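Long-range contacts in Alr3790 protein (Anabaena sp., PDB 3HIX), which is of unknown function but carries a rhodanese-like domain, lacking the active-site cysteine through which active relatives transfer sulfur: residues F14-R20 / R53-G59; I38-V42 / Q67-L72. All coordinates share one frame; numbering follows the deposited sequence.

Interaction 1. Residues F14-R20 / R53-G59; sequences FTILDVR and RDIYVYG
Tyr-58 and Asp-18 meet through contrasting first torsions: the tyrosine CG sits between its backbone N and carbonyl carbon (chi1 72°), which folds the ring toward strand 15-18, and the aspartate CG is anti to its N (chi1 -173°), which sends the carboxylate to the phenol. Strands 15-18 and 55-58 are the two central strands of the parallel sheet of this rhodanese-like domain; Asp-18 ends the first and Arg-20 follows two residues on. The Tyr-58 OH to Asp-18 OD2 bond is weak despite its 2.7 Å; the hydroxyl also bonds Ile-30 N. Asp-18 CA lies over one face of the ring as a CH-pi contact, 4.1 Å from the centroid, while Ile-16 CG2 touches the ring edge in its plane.

Arg-20 grips the same carboxylate side-on, NE to OD1 at 2.9 Å and NH2 to OD2 at 2.7 Å, both through syn lone pairs and nearly in the guanidinium plane. OD1 additionally accepts the Arg-20 N-H, closing an Asx turn, and Arg-20 NH2 reaches Gly-28 O. With an alanine in place of Asp-18, the buried guanidinium would probably lose its charge partner and be freer to turn, and the turn would lose its side-chain acceptor.

Between the backbones, Thr-15 and Leu-17 use both N and O, bonding Asp-54 O, Tyr-56 N, Tyr-56 O and Tyr-58 N; Leu-17 N to Tyr-56 O is 2.7 Å, and Val-19 N continues the pattern to Tyr-58 O. On the face opposite Asp-18 and Tyr-58, Leu-17 CD1 packs on Ile-55 CG2 at 3.6 Å. At the start, the Phe-14 and Tyr-56 rings meet obliquely, and Arg-53, whose NH2 is salt-bridged to Glu-50, gives Thr-15 OG1 a weak bond from NH1. At the far end Val-19 CG2 presses within 3.3 Å of Gly-59 CA.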
loop_
_atom_site.group_PDB
_atom_site.type_symbol
_atom_site.label_atom_id
_atom_site.label_comp_id
_atom_site.label_asym_id
_atom_site.label_seq_id
_atom_site.Cartn_x
_atom_site.Cartn_y
_atom_site.Cartn_z
ATOM N N PHE A 14 8.185 -8.288 6.665
ATOM C CA PHE A 14 7.472 -7.917 5.447
ATOM C C PHE A 14 7.202 -6.418 5.393
ATOM O O PHE A 14 7.157 -5.751 6.423
ATOM C CB PHE A 14 6.153 -8.684 5.338
ATOM C CG PHE A 14 5.225 -8.465 6.494
ATOM C CD1 PHE A 14 5.323 -9.243 7.645
ATOM C CD2 PHE A 14 4.250 -7.472 6.439
ATOM C CE1 PHE A 14 4.459 -9.034 8.723
ATOM C CE2 PHE A 14 3.387 -7.256 7.508
ATOM C CZ PHE A 14 3.492 -8.037 8.652
ATOM N N THR A 15 7.018 -5.901 4.184
ATOM C CA THR A 15 6.766 -4.480 3.973
ATOM C C THR A 15 5.328 -4.271 3.529
ATOM O O THR A 15 4.791 -5.059 2.761
ATOM C CB THR A 15 7.717 -3.918 2.895
ATOM O OG1 THR A 15 9.069 -4.076 3.332
ATOM C CG2 THR A 15 7.443 -2.444 2.642
ATOM N N ILE A 16 4.700 -3.213 4.028
ATOM C CA ILE A 16 3.318 -2.928 3.671
ATOM C C ILE A 16 3.268 -1.689 2.781
ATOM O O ILE A 16 3.866 -0.665 3.096
ATOM C CB ILE A 16 2.460 -2.720 4.945
ATOM C CG1 ILE A 16 2.525 -3.986 5.809
ATOM C CG2 ILE A 16 1.024 -2.385 4.560
ATOM C CD1 ILE A 16 1.766 -3.888 7.124
ATOM N N LEU A 17 2.566 -1.798 1.657
ATOM C CA LEU A 17 2.452 -0.691 0.709
ATOM C C LEU A 17 1.011 -0.236 0.600
ATOM O O LEU A 17 0.105 -1.059 0.470
ATOM C CB LEU A 17 2.951 -1.111 -0.679
ATOM C CG LEU A 17 4.371 -1.681 -0.790
ATOM C CD1 LEU A 17 4.729 -1.826 -2.263
ATOM C CD2 LEU A 17 5.380 -0.771 -0.093
ATOM N N ASP A 18 0.806 1.076 0.672
ATOM C CA ASP A 18 -0.518 1.681 0.569
ATOM C C ASP A 18 -0.522 2.270 -0.843
ATOM O O ASP A 18 0.223 3.203 -1.117
ATOM C CB ASP A 18 -0.676 2.804 1.615
ATOM C CG ASP A 18 -2.088 3.368 1.671
ATOM O OD1 ASP A 18 -2.783 3.361 0.633
ATOM O OD2 ASP A 18 -2.500 3.842 2.754
ATOM N N VAL A 19 -1.340 1.716 -1.732
ATOM C CA VAL A 19 -1.397 2.174 -3.123
ATOM C C VAL A 19 -2.505 3.182 -3.409
ATOM O O VAL A 19 -2.747 3.544 -4.562
ATOM C CB VAL A 19 -1.543 0.978 -4.101
ATOM C CG1 VAL A 19 -0.319 0.101 -4.011
ATOM C CG2 VAL A 19 -2.810 0.173 -3.793
ATOM N N ARG A 20 -3.177 3.642 -2.362
ATOM C CA ARG A 20 -4.227 4.639 -2.537
ATOM C C ARG A 20 -3.602 6.003 -2.807
ATOM O O ARG A 20 -2.388 6.179 -2.706
ATOM C CB ARG A 20 -5.096 4.726 -1.279
ATOM C CG ARG A 20 -5.784 3.412 -0.917
ATOM C CD ARG A 20 -6.458 3.506 0.441
ATOM N NE ARG A 20 -5.504 3.880 1.482
ATOM C CZ ARG A 20 -5.848 4.340 2.683
ATOM N NH1 ARG A 20 -7.127 4.472 3.004
ATOM N NH2 ARG A 20 -4.915 4.719 3.547
ATOM N N ARG A 53 11.818 -9.478 -1.514
ATOM C CA ARG A 53 11.133 -9.031 -0.303
ATOM C C ARG A 53 9.635 -9.328 -0.254
ATOM O O ARG A 53 8.919 -9.119 -1.229
ATOM C CB ARG A 53 11.349 -7.521 -0.114
ATOM C CG ARG A 53 10.436 -6.884 0.933
ATOM C CD ARG A 53 10.858 -5.464 1.274
ATOM N NE ARG A 53 12.210 -5.424 1.825
ATOM C CZ ARG A 53 12.753 -4.359 2.408
ATOM N NH1 ARG A 53 12.064 -3.231 2.523
ATOM N NH2 ARG A 53 13.991 -4.422 2.877
ATOM N N ASP A 54 9.175 -9.819 0.895
ATOM C CA ASP A 54 7.759 -10.106 1.105
ATOM C C ASP A 54 7.042 -8.772 1.153
ATOM O O ASP A 54 7.316 -7.950 2.026
ATOM C CB ASP A 54 7.527 -10.819 2.435
ATOM C CG ASP A 54 7.580 -12.315 2.309
ATOM O OD1 ASP A 54 8.675 -12.848 2.050
ATOM O OD2 ASP A 54 6.522 -12.954 2.466
ATOM N N ILE A 55 6.114 -8.565 0.226
ATOM C CA ILE A 55 5.376 -7.314 0.158
ATOM C C ILE A 55 3.883 -7.535 0.315
ATOM O O ILE A 55 3.309 -8.458 -0.259
ATOM C CB ILE A 55 5.645 -6.601 -1.185
ATOM C CG1 ILE A 55 7.142 -6.308 -1.308
ATOM C CG2 ILE A 55 4.851 -5.308 -1.269
ATOM C CD1 ILE A 55 7.567 -5.818 -2.669
ATOM N N TYR A 56 3.259 -6.683 1.114
ATOM C CA TYR A 56 1.835 -6.775 1.346
ATOM C C TYR A 56 1.240 -5.444 0.927
ATOM O O TYR A 56 1.678 -4.380 1.369
ATOM C CB TYR A 56 1.589 -7.113 2.813
ATOM C CG TYR A 56 2.035 -8.527 3.113
ATOM C CD1 TYR A 56 1.112 -9.570 3.192
ATOM C CD2 TYR A 56 3.393 -8.842 3.200
ATOM C CE1 TYR A 56 1.532 -10.896 3.342
ATOM C CE2 TYR A 56 3.823 -10.161 3.344
ATOM C CZ TYR A 56 2.889 -11.182 3.411
ATOM O OH TYR A 56 3.312 -12.489 3.516
ATOM N N VAL A 57 0.264 -5.511 0.033
ATOM C CA VAL A 57 -0.348 -4.304 -0.483
ATOM C C VAL A 57 -1.831 -4.185 -0.208
ATOM O O VAL A 57 -2.548 -5.184 -0.098
ATOM C CB VAL A 57 -0.158 -4.208 -2.014
ATOM C CG1 VAL A 57 1.292 -4.447 -2.381
ATOM C CG2 VAL A 57 -1.038 -5.215 -2.700
ATOM N N TYR A 58 -2.277 -2.941 -0.094
ATOM C CA TYR A 58 -3.681 -2.649 0.102
ATOM C C TYR A 58 -3.962 -1.338 -0.604
ATOM O O TYR A 58 -3.117 -0.443 -0.655
ATOM C CB TYR A 58 -4.049 -2.571 1.605
ATOM C CG TYR A 58 -3.553 -1.357 2.365
ATOM C CD1 TYR A 58 -4.376 -0.248 2.561
ATOM C CD2 TYR A 58 -2.284 -1.342 2.941
ATOM C CE1 TYR A 58 -3.949 0.846 3.321
ATOM C CE2 TYR A 58 -1.845 -0.254 3.698
ATOM C CZ TYR A 58 -2.681 0.834 3.883
ATOM O OH TYR A 58 -2.240 1.908 4.614
ATOM N N GLY A 59 -5.137 -1.260 -1.209
ATOM C CA GLY A 59 -5.542 -0.054 -1.897
ATOM C C GLY A 59 -6.965 0.213 -1.457
ATOM O O GLY A 59 -7.398 -0.312 -0.438
#

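Interaction 2. Residues I38-V42 / Q67-L72; sequences IEDLV and QAVNLL
Ile-38 and Leu-41 face Ala-68 and Leu-72 where two helices, 41-48 and 62-74, lie side by side on one face of the parallel sheet, an arrangement belonging to the alpha/beta rhodanese fold. Residues 38-40 come just before helix 41-48.

Aliphatic packing carries the contact. The small Ala-68 side chain receives two neighbours: Leu-41 CD2 rests 3.6 Å from its CB, and Ile-38 CD1 comes to 3.7 Å from the same methyl. Leu-41 reaches across because its CG is anti to the backbone N (chi1 180°), and it meets Leu-72 at about a right angle, its CG 3.8 Å from Leu-72 CD2. Further along, Val-42 and Leu-71 also meet crosswise, Val-42 CG2 lying 4.0 Å from Leu-71 CB. Leu-71 CD1 touches Ile-38 CD1 more loosely. Beneath, Leu-41 reaches Val-19 and Met-36, and Leu-72 covers Val-57 and Val-80, which ties the helix pair to the sheet.

Polar groups contribute little directly, and no hydrogen bond joins the two segments. Gln-67, its chain extended, lays CG and CD beside Ile-38 CD1, and its OE1 approaches Ile-38 CG2 at 3.7 Å as a plain van der Waals contact.

Backbone bonds stay within each segment. Leu-41 N bonds Ile-38 O at 3.2 Å. In the partner helix Leu-72 N donates to Ala-68 O at 3.0 Å, and Leu-41 CD2 sits 3.9 Å from that same oxygen.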
loop_
_atom_site.group_PDB
_atom_site.type_symbol
_atom_site.label_atom_id
_atom_site.label_comp_id
_atom_site.label_asym_id
_atom_site.label_seq_id
_atom_site.Cartn_x
_atom_site.Cartn_y
_atom_site.Cartn_z
ATOM N N ILE A 38 -0.758 3.988 -6.973
ATOM C CA ILE A 38 -0.773 3.191 -8.200
ATOM C C ILE A 38 0.064 3.737 -9.354
ATOM O O ILE A 38 0.875 3.016 -9.935
ATOM C CB ILE A 38 -2.231 2.995 -8.707
ATOM C CG1 ILE A 38 -2.886 1.812 -7.987
ATOM C CG2 ILE A 38 -2.242 2.761 -10.212
ATOM C CD1 ILE A 38 -2.368 0.449 -8.435
ATOM N N GLU A 39 -0.138 5.004 -9.690
ATOM C CA GLU A 39 0.582 5.616 -10.798
ATOM C C GLU A 39 2.110 5.565 -10.709
ATOM O O GLU A 39 2.776 5.528 -11.738
ATOM C CB GLU A 39 0.133 7.067 -10.983
ATOM C CG GLU A 39 -1.331 7.243 -11.378
ATOM C CD GLU A 39 -2.300 6.857 -10.270
ATOM O OE1 GLU A 39 -1.908 6.924 -9.082
ATOM O OE2 GLU A 39 -3.459 6.503 -10.586
ATOM N N ASP A 40 2.668 5.564 -9.500
ATOM C CA ASP A 40 4.127 5.522 -9.345
ATOM C C ASP A 40 4.643 4.249 -8.684
ATOM O O ASP A 40 5.831 4.120 -8.413
ATOM C CB ASP A 40 4.611 6.719 -8.526
ATOM C CG ASP A 40 4.590 8.005 -9.314
ATOM O OD1 ASP A 40 5.217 8.046 -10.393
ATOM O OD2 ASP A 40 3.951 8.973 -8.853
ATOM N N LEU A 41 3.743 3.303 -8.447
ATOM C CA LEU A 41 4.092 2.054 -7.783
ATOM C C LEU A 41 5.274 1.264 -8.345
ATOM O O LEU A 41 6.250 1.020 -7.639
ATOM C CB LEU A 41 2.869 1.152 -7.729
ATOM C CG LEU A 41 3.063 -0.208 -7.064
ATOM C CD1 LEU A 41 3.555 -0.056 -5.621
ATOM C CD2 LEU A 41 1.742 -0.937 -7.114
ATOM N N VAL A 42 5.191 0.844 -9.602
ATOM C CA VAL A 42 6.287 0.072 -10.171
ATOM C C VAL A 42 7.620 0.817 -10.087
ATOM O O VAL A 42 8.628 0.225 -9.727
ATOM C CB VAL A 42 6.009 -0.323 -11.638
ATOM C CG1 VAL A 42 7.212 -1.065 -12.211
ATOM C CG2 VAL A 42 4.776 -1.205 -11.710
ATOM N N GLN A 67 -5.090 -4.805 -8.964
ATOM C CA GLN A 67 -4.317 -4.134 -10.008
ATOM C C GLN A 67 -2.866 -3.949 -9.553
ATOM O O GLN A 67 -1.928 -4.271 -10.276
ATOM C CB GLN A 67 -4.921 -2.765 -10.338
ATOM C CG GLN A 67 -4.061 -1.945 -11.300
ATOM C CD GLN A 67 -4.603 -0.545 -11.556
ATOM O OE1 GLN A 67 -4.009 0.230 -12.307
ATOM N NE2 GLN A 67 -5.729 -0.216 -10.934
ATOM N N ALA A 68 -2.690 -3.429 -8.344
ATOM C CA ALA A 68 -1.353 -3.205 -7.796
ATOM C C ALA A 68 -0.545 -4.504 -7.662
ATOM O O ALA A 68 0.636 -4.552 -8.010
ATOM C CB ALA A 68 -1.470 -2.504 -6.437
ATOM N N VAL A 69 -1.179 -5.567 -7.172
ATOM C CA VAL A 69 -0.479 -6.839 -7.010
ATOM C C VAL A 69 -0.036 -7.390 -8.360
ATOM O O VAL A 69 1.056 -7.924 -8.491
ATOM C CB VAL A 69 -1.366 -7.891 -6.320
ATOM C CG1 VAL A 69 -0.621 -9.213 -6.218
ATOM C CG2 VAL A 69 -1.757 -7.407 -4.933
ATOM N N ASN A 70 -0.900 -7.268 -9.360
ATOM C CA ASN A 70 -0.583 -7.753 -10.698
ATOM C C ASN A 70 0.579 -6.936 -11.283
ATOM O O ASN A 70 1.489 -7.489 -11.894
ATOM C CB ASN A 70 -1.834 -7.675 -11.590
ATOM C CG ASN A 70 -2.893 -8.709 -11.210
ATOM O OD1 ASN A 70 -4.073 -8.557 -11.535
ATOM N ND2 ASN A 70 -2.472 -9.769 -10.530
ATOM N N LEU A 71 0.553 -5.621 -11.085
ATOM C CA LEU A 71 1.631 -4.761 -11.576
ATOM C C LEU A 71 2.985 -5.123 -10.959
ATOM O O LEU A 71 3.999 -5.158 -11.651
ATOM C CB LEU A 71 1.337 -3.294 -11.262
ATOM C CG LEU A 71 0.304 -2.574 -12.119
ATOM C CD1 LEU A 71 -0.098 -1.277 -11.456
ATOM C CD2 LEU A 71 0.886 -2.323 -13.503
ATOM N N LEU A 72 3.000 -5.388 -9.656
ATOM C CA LEU A 72 4.250 -5.723 -8.971
ATOM C C LEU A 72 4.765 -7.097 -9.375
ATOM O O LEU A 72 5.964 -7.279 -9.589
ATOM C CB LEU A 72 4.060 -5.656 -7.448
ATOM C CG LEU A 72 3.847 -4.243 -6.888
ATOM C CD1 LEU A 72 3.467 -4.324 -5.410
ATOM C CD2 LEU A 72 5.115 -3.413 -7.077
#

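The centres of interactions 1 and 2 lie about 10 Å apart, and their segments alternate along the chain, strand 55-58 falling between helices 41-48 and 62-74. Val-19 joins the two contacts twice: its O probably accepts a hydrogen bond from Ile-38 N (3.2 Å), and its CG1 touches Ala-68 CB (3.7 Å). From the neighbouring strand, Val-57 CG1 meets Leu-72 CD1 at 3.7 Å. Gly-59 opens the loop into helix 62-74 and probably stands where active rhodaneses carry the catalytic cysteine. The Arg-20 side chain is about 11 Å from a manganese ion; manganese is bound by Asp-27 and histidines of a C-terminal run, probably an expression tag, so these sites need not be natural.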